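Local coordinates for protein citrate synthase (Thermotoga maritima, PDB 2P2W) that probably catalyses the condensation of oxaloacetate, acetyl-CoA and water to citrate and CoA, the entry step of the tricarboxylic acid cycle, at residues I171-Q176 against A319-A324; K217-L222 against F312-F317; R265-H270 against S303-E308. One frame throughout, in Å; residues are numbered along the deposited sequence.

Contact 1 (I171-Q176 against A319-A324)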
loop_
_atom_site.group_PDB
_atom_site.type_symbol
_atom_site.label_atom_id
_atom_site.label_comp_id
_atom_site.label_asym_id
_atom_site.label_seq_id
_atom_site.Cartn_x
_atom_site.Cartn_y
_atom_site.Cartn_z
ATOM N N ILE A 171 -5.471 -6.242 -21.898
ATOM C CA ILE A 171 -6.409 -5.161 -22.154
ATOM C C ILE A 171 -7.647 -5.287 -21.260
ATOM O O ILE A 171 -8.102 -4.305 -20.677
ATOM C CB ILE A 171 -6.828 -5.142 -23.647
ATOM C CG1 ILE A 171 -5.602 -4.853 -24.518
ATOM C CG2 ILE A 171 -7.912 -4.098 -23.881
ATOM C CD1 ILE A 171 -5.856 -4.966 -26.010
ATOM N N LEU A 172 -8.177 -6.500 -21.141
ATOM C CA LEU A 172 -9.354 -6.735 -20.304
ATOM C C LEU A 172 -9.097 -6.439 -18.821
ATOM O O LEU A 172 -10.021 -6.095 -18.084
ATOM C CB LEU A 172 -9.813 -8.191 -20.430
ATOM C CG LEU A 172 -10.421 -8.642 -21.757
ATOM C CD1 LEU A 172 -10.647 -10.151 -21.733
ATOM C CD2 LEU A 172 -11.729 -7.907 -21.980
ATOM N N LEU A 173 -7.843 -6.568 -18.398
ATOM C CA LEU A 173 -7.468 -6.362 -17.001
ATOM C C LEU A 173 -6.863 -5.001 -16.654
ATOM O O LEU A 173 -6.534 -4.751 -15.500
ATOM C CB LEU A 173 -6.471 -7.450 -16.580
ATOM C CG LEU A 173 -6.936 -8.906 -16.641
ATOM C CD1 LEU A 173 -5.725 -9.840 -16.589
ATOM C CD2 LEU A 173 -7.884 -9.184 -15.481
ATOM N N MET A 174 -6.715 -4.117 -17.631
ATOM C CA MET A 174 -6.102 -2.825 -17.356
ATOM C C MET A 174 -6.818 -1.922 -16.366
ATOM O O MET A 174 -6.171 -1.204 -15.603
ATOM C CB MET A 174 -5.918 -2.028 -18.644
ATOM C CG MET A 174 -4.747 -2.445 -19.489
ATOM S SD MET A 174 -4.541 -1.297 -20.858
ATOM C CE MET A 174 -3.187 -2.073 -21.722
ATOM N N GLU A 175 -8.143 -1.959 -16.356
ATOM C CA GLU A 175 -8.874 -1.037 -15.498
ATOM C C GLU A 175 -10.287 -1.449 -15.100
ATOM O O GLU A 175 -11.004 -2.061 -15.891
ATOM C CB GLU A 175 -8.932 0.311 -16.228
ATOM C CG GLU A 175 -10.114 1.192 -15.882
ATOM C CD GLU A 175 -9.968 1.843 -14.530
ATOM O OE1 GLU A 175 -8.824 1.914 -14.038
ATOM O OE2 GLU A 175 -10.996 2.290 -13.971
ATOM N N GLN A 176 -10.680 -1.115 -13.870
ATOM C CA GLN A 176 -12.042 -1.388 -13.417
ATOM C C GLN A 176 -12.508 -0.620 -12.183
ATOM O O GLN A 176 -12.737 -1.192 -11.115
ATOM C CB GLN A 176 -12.297 -2.884 -13.197
ATOM C CG GLN A 176 -13.794 -3.137 -12.953
ATOM C CD GLN A 176 -14.235 -4.552 -13.259
ATOM O OE1 GLN A 176 -14.548 -4.889 -14.401
ATOM N NE2 GLN A 176 -14.264 -5.391 -12.230
ATOM N N ALA A 319 0.977 -11.108 -10.868
ATOM C CA ALA A 319 1.895 -10.119 -11.431
ATOM C C ALA A 319 1.510 -9.813 -12.879
ATOM O O ALA A 319 1.737 -8.705 -13.370
ATOM C CB ALA A 319 3.333 -10.628 -11.356
ATOM N N LEU A 320 0.934 -10.798 -13.567
ATOM C CA LEU A 320 0.500 -10.596 -14.950
ATOM C C LEU A 320 -0.696 -9.649 -14.938
ATOM O O LEU A 320 -0.851 -8.806 -15.823
ATOM C CB LEU A 320 0.108 -11.928 -15.594
ATOM C CG LEU A 320 1.277 -12.874 -15.885
ATOM C CD1 LEU A 320 0.731 -14.237 -16.307
ATOM C CD2 LEU A 320 2.171 -12.284 -16.968
ATOM N N PHE A 321 -1.543 -9.811 -13.927
ATOM C CA PHE A 321 -2.714 -8.964 -13.742
ATOM C C PHE A 321 -2.186 -7.538 -13.541
ATOM O O PHE A 321 -2.650 -6.591 -14.184
ATOM C CB PHE A 321 -3.476 -9.434 -12.492
ATOM C CG PHE A 321 -4.860 -8.846 -12.336
ATOM C CD1 PHE A 321 -5.190 -7.606 -12.878
ATOM C CD2 PHE A 321 -5.825 -9.526 -11.590
ATOM C CE1 PHE A 321 -6.456 -7.051 -12.679
ATOM C CE2 PHE A 321 -7.096 -8.978 -11.385
ATOM C CZ PHE A 321 -7.411 -7.740 -11.930
ATOM N N ALA A 322 -1.193 -7.398 -12.663
ATOM C CA ALA A 322 -0.601 -6.096 -12.357
ATOM C C ALA A 322 0.064 -5.431 -13.566
ATOM O O ALA A 322 0.012 -4.210 -13.723
ATOM C CB ALA A 322 0.415 -6.240 -11.220
ATOM N N THR A 323 0.697 -6.240 -14.407
ATOM C CA THR A 323 1.375 -5.741 -15.598
ATOM C C THR A 323 0.404 -4.908 -16.425
ATOM O O THR A 323 0.793 -3.936 -17.079
ATOM C CB THR A 323 1.922 -6.917 -16.435
ATOM O OG1 THR A 323 2.940 -7.587 -15.683
ATOM C CG2 THR A 323 2.510 -6.429 -17.752
ATOM N N ALA A 324 -0.865 -5.294 -16.385
ATOM C CA ALA A 324 -1.893 -4.567 -17.110
ATOM C C ALA A 324 -2.544 -3.504 -16.226
ATOM O O ALA A 324 -2.618 -2.336 -16.602
ATOM C CB ALA A 324 -2.955 -5.534 -17.623
#
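One face of the Phe321 ring carries one branch of Leu173: CD2 of Leu173 stands 3.9 Å from the ring centroid of Phe321 and 15° off the normal, a CH-pi contact displaced toward the CE1-CZ rim. The two side chains cross at about a right angle, and the backbone O of Leu173 comes within 3.6 Å of CE1 of Phe321. Phe321 turns its ring away from the backbone N (chi1 -168°), which brings CE1 to this carbonyl. One turn on, the methyl of Ala324 packs against CB of Leu173 at 4.1 Å and against CG of Met174 at 4.0 Å. CA of Met174 makes a CA-H...O contact with O of Ala324 (3.6 Å); here the CA atoms of the two residues are 4.6 Å apart, the shortest such separation between the segments. Phe321 also touches Asp300, a predicted active-site residue, and its side chain lies about 4 Å, between nearest atoms, from a bound citrate; the contact thus borders the probable catalytic pocket. Segment 171-176, on helix 163-173, here meets helix 317-337, while helix 299-309 covers Leu173 and helix 42-51 packs on the extended chain of Met174.

Contact 2 (K217-L222 against F312-F317)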
loop_
_atom_site.group_PDB
_atom_site.type_symbol
_atom_site.label_atom_id
_atom_site.label_comp_id
_atom_site.label_asym_id
_atom_site.label_seq_id
_atom_site.Cartn_x
_atom_site.Cartn_y
_atom_site.Cartn_z
ATOM N N LYS A 217 -5.268 -19.032 -6.866
ATOM C CA LYS A 217 -5.968 -20.071 -6.108
ATOM C C LYS A 217 -6.881 -20.938 -6.971
ATOM O O LYS A 217 -7.312 -22.015 -6.597
ATOM C CB LYS A 217 -6.803 -19.393 -5.011
ATOM C CG LYS A 217 -5.975 -19.096 -3.753
ATOM C CD LYS A 217 -6.331 -19.978 -2.551
ATOM C CE LYS A 217 -5.397 -19.751 -1.356
ATOM N NZ LYS A 217 -5.054 -21.045 -0.766
ATOM N N VAL A 218 -7.241 -20.415 -8.161
ATOM C CA VAL A 218 -8.179 -21.170 -8.982
ATOM C C VAL A 218 -7.636 -22.517 -9.487
ATOM O O VAL A 218 -8.269 -23.559 -9.350
ATOM C CB VAL A 218 -8.737 -20.288 -10.098
ATOM C CG1 VAL A 218 -9.433 -21.165 -11.145
ATOM C CG2 VAL A 218 -9.765 -19.320 -9.517
ATOM N N PRO A 219 -6.467 -22.515 -10.135
ATOM C CA PRO A 219 -5.892 -23.763 -10.614
ATOM C C PRO A 219 -5.900 -24.895 -9.559
ATOM O O PRO A 219 -6.348 -26.004 -9.806
ATOM C CB PRO A 219 -4.500 -23.433 -11.149
ATOM C CG PRO A 219 -4.603 -22.004 -11.667
ATOM C CD PRO A 219 -5.623 -21.403 -10.589
ATOM N N PRO A 220 -5.396 -24.612 -8.344
ATOM C CA PRO A 220 -5.365 -25.626 -7.277
ATOM C C PRO A 220 -6.775 -26.063 -6.861
ATOM O O PRO A 220 -7.010 -27.225 -6.496
ATOM C CB PRO A 220 -4.638 -24.913 -6.136
ATOM C CG PRO A 220 -4.240 -23.507 -6.499
ATOM C CD PRO A 220 -4.762 -23.363 -7.894
ATOM N N MET A 221 -7.709 -25.120 -6.905
ATOM C CA MET A 221 -9.089 -25.413 -6.544
ATOM C C MET A 221 -9.686 -26.338 -7.595
ATOM O O MET A 221 -10.372 -27.308 -7.268
ATOM C CB MET A 221 -9.909 -24.126 -6.471
ATOM C CG MET A 221 -11.374 -24.362 -6.154
ATOM S SD MET A 221 -12.402 -22.944 -6.564
ATOM C CE MET A 221 -12.382 -23.014 -8.343
ATOM N N LEU A 222 -9.422 -26.031 -8.861
ATOM C CA LEU A 222 -9.927 -26.850 -9.958
ATOM C C LEU A 222 -9.380 -28.272 -9.838
ATOM O O LEU A 222 -10.100 -29.248 -10.053
ATOM C CB LEU A 222 -9.518 -26.233 -11.305
ATOM C CG LEU A 222 -10.122 -24.852 -11.594
ATOM C CD1 LEU A 222 -9.562 -24.292 -12.901
ATOM C CD2 LEU A 222 -11.640 -24.966 -11.655
ATOM N N PHE A 312 2.733 -19.773 -18.274
ATOM C CA PHE A 312 3.288 -18.935 -17.214
ATOM C C PHE A 312 3.201 -19.600 -15.843
ATOM O O PHE A 312 2.266 -20.351 -15.569
ATOM C CB PHE A 312 2.563 -17.587 -17.156
ATOM C CG PHE A 312 2.826 -16.707 -18.340
ATOM C CD1 PHE A 312 3.910 -15.840 -18.342
ATOM C CD2 PHE A 312 2.012 -16.767 -19.465
ATOM C CE1 PHE A 312 4.187 -15.041 -19.452
ATOM C CE2 PHE A 312 2.279 -15.969 -20.585
ATOM C CZ PHE A 312 3.370 -15.106 -20.575
ATOM N N PRO A 313 4.185 -19.333 -14.964
ATOM C CA PRO A 313 4.213 -19.903 -13.612
ATOM C C PRO A 313 3.026 -19.360 -12.815
ATOM O O PRO A 313 2.694 -18.181 -12.923
ATOM C CB PRO A 313 5.538 -19.398 -13.038
ATOM C CG PRO A 313 6.278 -18.536 -14.008
ATOM C CD PRO A 313 5.372 -18.494 -15.203
ATOM N N ARG A 314 2.404 -20.211 -12.010
ATOM C CA ARG A 314 1.247 -19.812 -11.214
ATOM C C ARG A 314 1.530 -18.632 -10.271
ATOM O O ARG A 314 0.672 -17.798 -10.007
ATOM C CB ARG A 314 0.758 -21.030 -10.427
ATOM C CG ARG A 314 0.232 -22.118 -11.362
ATOM C CD ARG A 314 -0.408 -23.297 -10.620
ATOM N NE ARG A 314 -1.004 -24.220 -11.593
ATOM C CZ ARG A 314 -1.642 -25.309 -11.129
ATOM N NH1 ARG A 314 -1.720 -25.536 -9.830
ATOM N NH2 ARG A 314 -2.216 -26.152 -11.994
ATOM N N ASN A 315 2.759 -18.584 -9.722
ATOM C CA ASN A 315 3.051 -17.499 -8.788
ATOM C C ASN A 315 3.383 -16.177 -9.498
ATOM O O ASN A 315 3.848 -15.211 -8.900
ATOM C CB ASN A 315 4.158 -17.932 -7.815
ATOM C CG ASN A 315 5.494 -17.992 -8.508
ATOM O OD1 ASN A 315 5.601 -18.274 -9.697
ATOM N ND2 ASN A 315 6.551 -17.750 -7.713
ATOM N N MET A 316 3.143 -16.165 -10.835
ATOM C CA MET A 316 3.264 -14.924 -11.598
ATOM C C MET A 316 1.894 -14.402 -12.083
ATOM O O MET A 316 1.778 -13.309 -12.634
ATOM C CB MET A 316 4.196 -15.156 -12.804
ATOM C CG MET A 316 4.578 -13.847 -13.505
ATOM S SD MET A 316 5.304 -14.105 -15.131
ATOM C CE MET A 316 6.937 -14.641 -14.597
ATOM N N PHE A 317 0.844 -15.244 -11.901
ATOM C CA PHE A 317 -0.497 -14.860 -12.380
ATOM C C PHE A 317 -0.932 -13.461 -11.860
ATOM O O PHE A 317 -1.415 -12.632 -12.617
ATOM C CB PHE A 317 -1.513 -15.909 -11.906
ATOM C CG PHE A 317 -1.438 -17.198 -12.689
ATOM C CD1 PHE A 317 -0.387 -17.445 -13.567
ATOM C CD2 PHE A 317 -2.410 -18.171 -12.485
ATOM C CE1 PHE A 317 -0.316 -18.667 -14.236
ATOM C CE2 PHE A 317 -2.330 -19.392 -13.155
ATOM C CZ PHE A 317 -1.284 -19.642 -14.030
#
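The turn that links helix 299-309 to helix 317-337 meets helix 214-225 at a proline pair, Pro219 and Pro220, where that helix is kinked because neither proline nitrogen can bond to the preceding turn. Pro219 carries most of the contact. Its CB lies over the centre of one guanidinium face of Arg314, 3.4 Å from CZ of Arg314, so that the flat cation is laid on an aliphatic ring carbon rather than meeting it with an N-H. The chain of Arg314 is extended from CG to NE (chi2 -174°, chi3 174°), which lets it span the distance from the turn, the CA atoms of Pro219 and Arg314 being 8.2 Å apart. Pro220 adds a looser approach, its CD 4.2 Å from NH1 of Arg314. Beside this, CG of Pro219 touches CE2 of Phe317 at 3.8 Å, near the plane of the ring and at its edge, the proline and phenyl rings running past one another in opposite senses. On the same segment as Phe317, CA of Arg314 lies 3.5 Å above the ring plane of Phe317, over its centre.

The charge of Arg314 is met at the margins of the guanidinium: NH2 forms a salt bridge with Glu223 of the proline-bearing helix, and NE another with Glu308 of helix 299-309. Replacing Arg314 by an alanine would probably leave Glu223 and Glu308 without their shared cation and uncover CB of Pro219. Carboxylates thus hold the guanidinium at its nitrogens while proline supports its face, so one side chain joins the turn to two helices by both ionic and apolar means.

Contact 3 (R265-H270 against S303-E308)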
loop_
_atom_site.group_PDB
_atom_site.type_symbol
_atom_site.label_atom_id
_atom_site.label_comp_id
_atom_site.label_asym_id
_atom_site.label_seq_id
_atom_site.Cartn_x
_atom_site.Cartn_y
_atom_site.Cartn_z
ATOM N N ARG A 265 -14.534 -17.514 -23.932
ATOM C CA ARG A 265 -14.618 -17.765 -25.364
ATOM C C ARG A 265 -13.224 -18.031 -25.927
ATOM O O ARG A 265 -13.044 -18.892 -26.789
ATOM C CB ARG A 265 -15.256 -16.572 -26.086
ATOM C CG ARG A 265 -15.425 -16.798 -27.585
ATOM C CD ARG A 265 -16.240 -15.698 -28.262
ATOM N NE ARG A 265 -15.595 -14.390 -28.183
ATOM C CZ ARG A 265 -15.903 -13.448 -27.295
ATOM N NH1 ARG A 265 -16.859 -13.657 -26.397
ATOM N NH2 ARG A 265 -15.254 -12.293 -27.309
ATOM N N VAL A 266 -12.237 -17.286 -25.440
ATOM C CA VAL A 266 -10.859 -17.463 -25.887
ATOM C C VAL A 266 -10.429 -18.907 -25.639
ATOM O O VAL A 266 -9.897 -19.575 -26.530
ATOM C CB VAL A 266 -9.910 -16.519 -25.125
ATOM C CG1 VAL A 266 -8.463 -16.890 -25.405
ATOM C CG2 VAL A 266 -10.185 -15.074 -25.531
ATOM N N LEU A 267 -10.663 -19.384 -24.421
ATOM C CA LEU A 267 -10.304 -20.750 -24.060
ATOM C C LEU A 267 -11.102 -21.772 -24.871
ATOM O O LEU A 267 -10.561 -22.787 -25.314
ATOM C CB LEU A 267 -10.533 -20.967 -22.563
ATOM C CG LEU A 267 -9.559 -20.197 -21.662
ATOM C CD1 LEU A 267 -10.039 -20.209 -20.212
ATOM C CD2 LEU A 267 -8.180 -20.824 -21.778
ATOM N N GLN A 268 -12.387 -21.499 -25.070
ATOM C CA GLN A 268 -13.237 -22.405 -25.832
ATOM C C GLN A 268 -12.718 -22.551 -27.258
ATOM O O GLN A 268 -12.764 -23.635 -27.841
ATOM C CB GLN A 268 -14.674 -21.879 -25.879
ATOM C CG GLN A 268 -15.666 -22.888 -26.444
ATOM C CD GLN A 268 -15.839 -24.076 -25.526
ATOM O OE1 GLN A 268 -16.335 -23.937 -24.404
ATOM N NE2 GLN A 268 -15.420 -25.256 -25.988
ATOM N N GLU A 269 -12.225 -21.449 -27.813
ATOM C CA GLU A 269 -11.726 -21.449 -29.177
ATOM C C GLU A 269 -10.291 -21.938 -29.333
ATOM O O GLU A 269 -9.941 -22.497 -30.374
ATOM C CB GLU A 269 -11.864 -20.046 -29.776
ATOM C CG GLU A 269 -13.284 -19.723 -30.226
ATOM C CD GLU A 269 -13.488 -18.258 -30.569
ATOM O OE1 GLU A 269 -12.488 -17.513 -30.644
ATOM O OE2 GLU A 269 -14.657 -17.853 -30.761
ATOM N N HIS A 270 -9.463 -21.757 -28.306
ATOM C CA HIS A 270 -8.064 -22.170 -28.404
ATOM C C HIS A 270 -7.585 -23.303 -27.506
ATOM O O HIS A 270 -6.599 -23.967 -27.833
ATOM C CB HIS A 270 -7.153 -20.960 -28.207
ATOM C CG HIS A 270 -7.323 -19.908 -29.255
ATOM N ND1 HIS A 270 -8.330 -18.968 -29.211
ATOM C CD2 HIS A 270 -6.640 -19.674 -30.400
ATOM C CE1 HIS A 270 -8.258 -18.198 -30.281
ATOM N NE2 HIS A 270 -7.241 -18.606 -31.020
ATOM N N SER A 303 -8.996 -16.145 -16.468
ATOM C CA SER A 303 -7.702 -15.537 -16.752
ATOM C C SER A 303 -6.620 -16.496 -16.252
ATOM O O SER A 303 -5.606 -16.703 -16.922
ATOM C CB SER A 303 -7.557 -14.183 -16.046
ATOM O OG SER A 303 -7.478 -14.343 -14.642
ATOM N N SER A 304 -6.850 -17.085 -15.081
ATOM C CA SER A 304 -5.889 -18.021 -14.503
ATOM C C SER A 304 -5.698 -19.240 -15.404
ATOM O O SER A 304 -4.572 -19.693 -15.611
ATOM C CB SER A 304 -6.339 -18.477 -13.107
ATOM O OG SER A 304 -7.532 -19.239 -13.157
ATOM N N VAL A 305 -6.793 -19.769 -15.945
ATOM C CA VAL A 305 -6.694 -20.932 -16.825
ATOM C C VAL A 305 -5.925 -20.569 -18.098
ATOM O O VAL A 305 -5.084 -21.341 -18.566
ATOM C CB VAL A 305 -8.099 -21.487 -17.188
ATOM C CG1 VAL A 305 -7.969 -22.630 -18.193
ATOM C CG2 VAL A 305 -8.789 -22.002 -15.922
ATOM N N LEU A 306 -6.193 -19.390 -18.650
ATOM C CA LEU A 306 -5.486 -18.962 -19.852
ATOM C C LEU A 306 -3.987 -18.829 -19.579
ATOM O O LEU A 306 -3.166 -19.334 -20.348
ATOM C CB LEU A 306 -6.034 -17.624 -20.365
ATOM C CG LEU A 306 -5.304 -17.050 -21.590
ATOM C CD1 LEU A 306 -5.410 -18.034 -22.746
ATOM C CD2 LEU A 306 -5.894 -15.698 -21.985
ATOM N N PHE A 307 -3.630 -18.152 -18.489
ATOM C CA PHE A 307 -2.221 -17.968 -18.155
ATOM C C PHE A 307 -1.516 -19.310 -17.997
ATOM O O PHE A 307 -0.364 -19.475 -18.409
ATOM C CB PHE A 307 -2.069 -17.143 -16.870
ATOM C CG PHE A 307 -2.565 -15.726 -16.993
ATOM C CD1 PHE A 307 -2.537 -15.066 -18.220
ATOM C CD2 PHE A 307 -3.033 -15.042 -15.877
ATOM C CE1 PHE A 307 -2.967 -13.741 -18.330
ATOM C CE2 PHE A 307 -3.463 -13.721 -15.978
ATOM C CZ PHE A 307 -3.429 -13.071 -17.205
ATOM N N GLU A 308 -2.208 -20.267 -17.391
ATOM C CA GLU A 308 -1.641 -21.598 -17.207
ATOM C C GLU A 308 -1.389 -22.235 -18.572
ATOM O O GLU A 308 -0.295 -22.734 -18.842
ATOM C CB GLU A 308 -2.600 -22.486 -16.405
ATOM C CG GLU A 308 -2.186 -23.960 -16.355
ATOM C CD GLU A 308 -1.487 -24.346 -15.060
ATOM O OE1 GLU A 308 -1.005 -23.445 -14.338
ATOM O OE2 GLU A 308 -1.414 -25.560 -14.773
#
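Leu267 and Leu306 give up the most surface in this helix-helix contact, with Val305 next. The two branches of Leu267 divide the work. CD1 of Leu267 meets Val305 at CG1, 3.8 Å away, whereas CD2 of Leu267 bears on the helix backbone itself, 3.8 Å from CA of Leu306, and lies 4.0 Å from CD1 of the same residue. The two methyls of Leu267 thus rest on consecutive residues of the opposing helix. In Leu306, chi1 of 177° and chi2 of 60° bring CD1 beside Leu267 and on to CG1 of Val266, a looser 4.2 Å away. The axes of segments 265-270 and 303-308 run in roughly the same direction, 10.2 Å apart at closest approach and inclined by 37°. At the end of the first helix, ND1 of His270 donates in its ring plane to a lone pair of the Val266 O, 3.2 Å away, an oxygen that also accepts from N of His270. Helix 275-289 closes over Leu267 and Val305, and helix 163-173 over Val266 and Leu306. No hydrogen bond crosses between the segments: the contact is wholly apolar, made mainly by aliphatic side chains, so cohesion here depends on shape and on the exclusion of water.

Along the chain the three contacts are nested: contact 3 lies inside the loop closed by contact 2, which lies inside the one closed by contact 1. The centres of contacts 1 and 2 are about 16 Å apart, as are the centres of contacts 1 and 3. The centres of contacts 2 and 3 are about 13 Å apart. Helix 299-309, the turn after it and helix 317-337 run consecutively and supply the second segment of each contact. Phe307 joins contacts 1 and 3 by packing on Leu173 and Leu320, and Leu320 also touches Phe312 of contact 2. Contact 1 is the most central, beside the probable active site; contacts 2 and 3 extend the helical packing outward from it, around the helix that carries the predicted active-site residue Asp300.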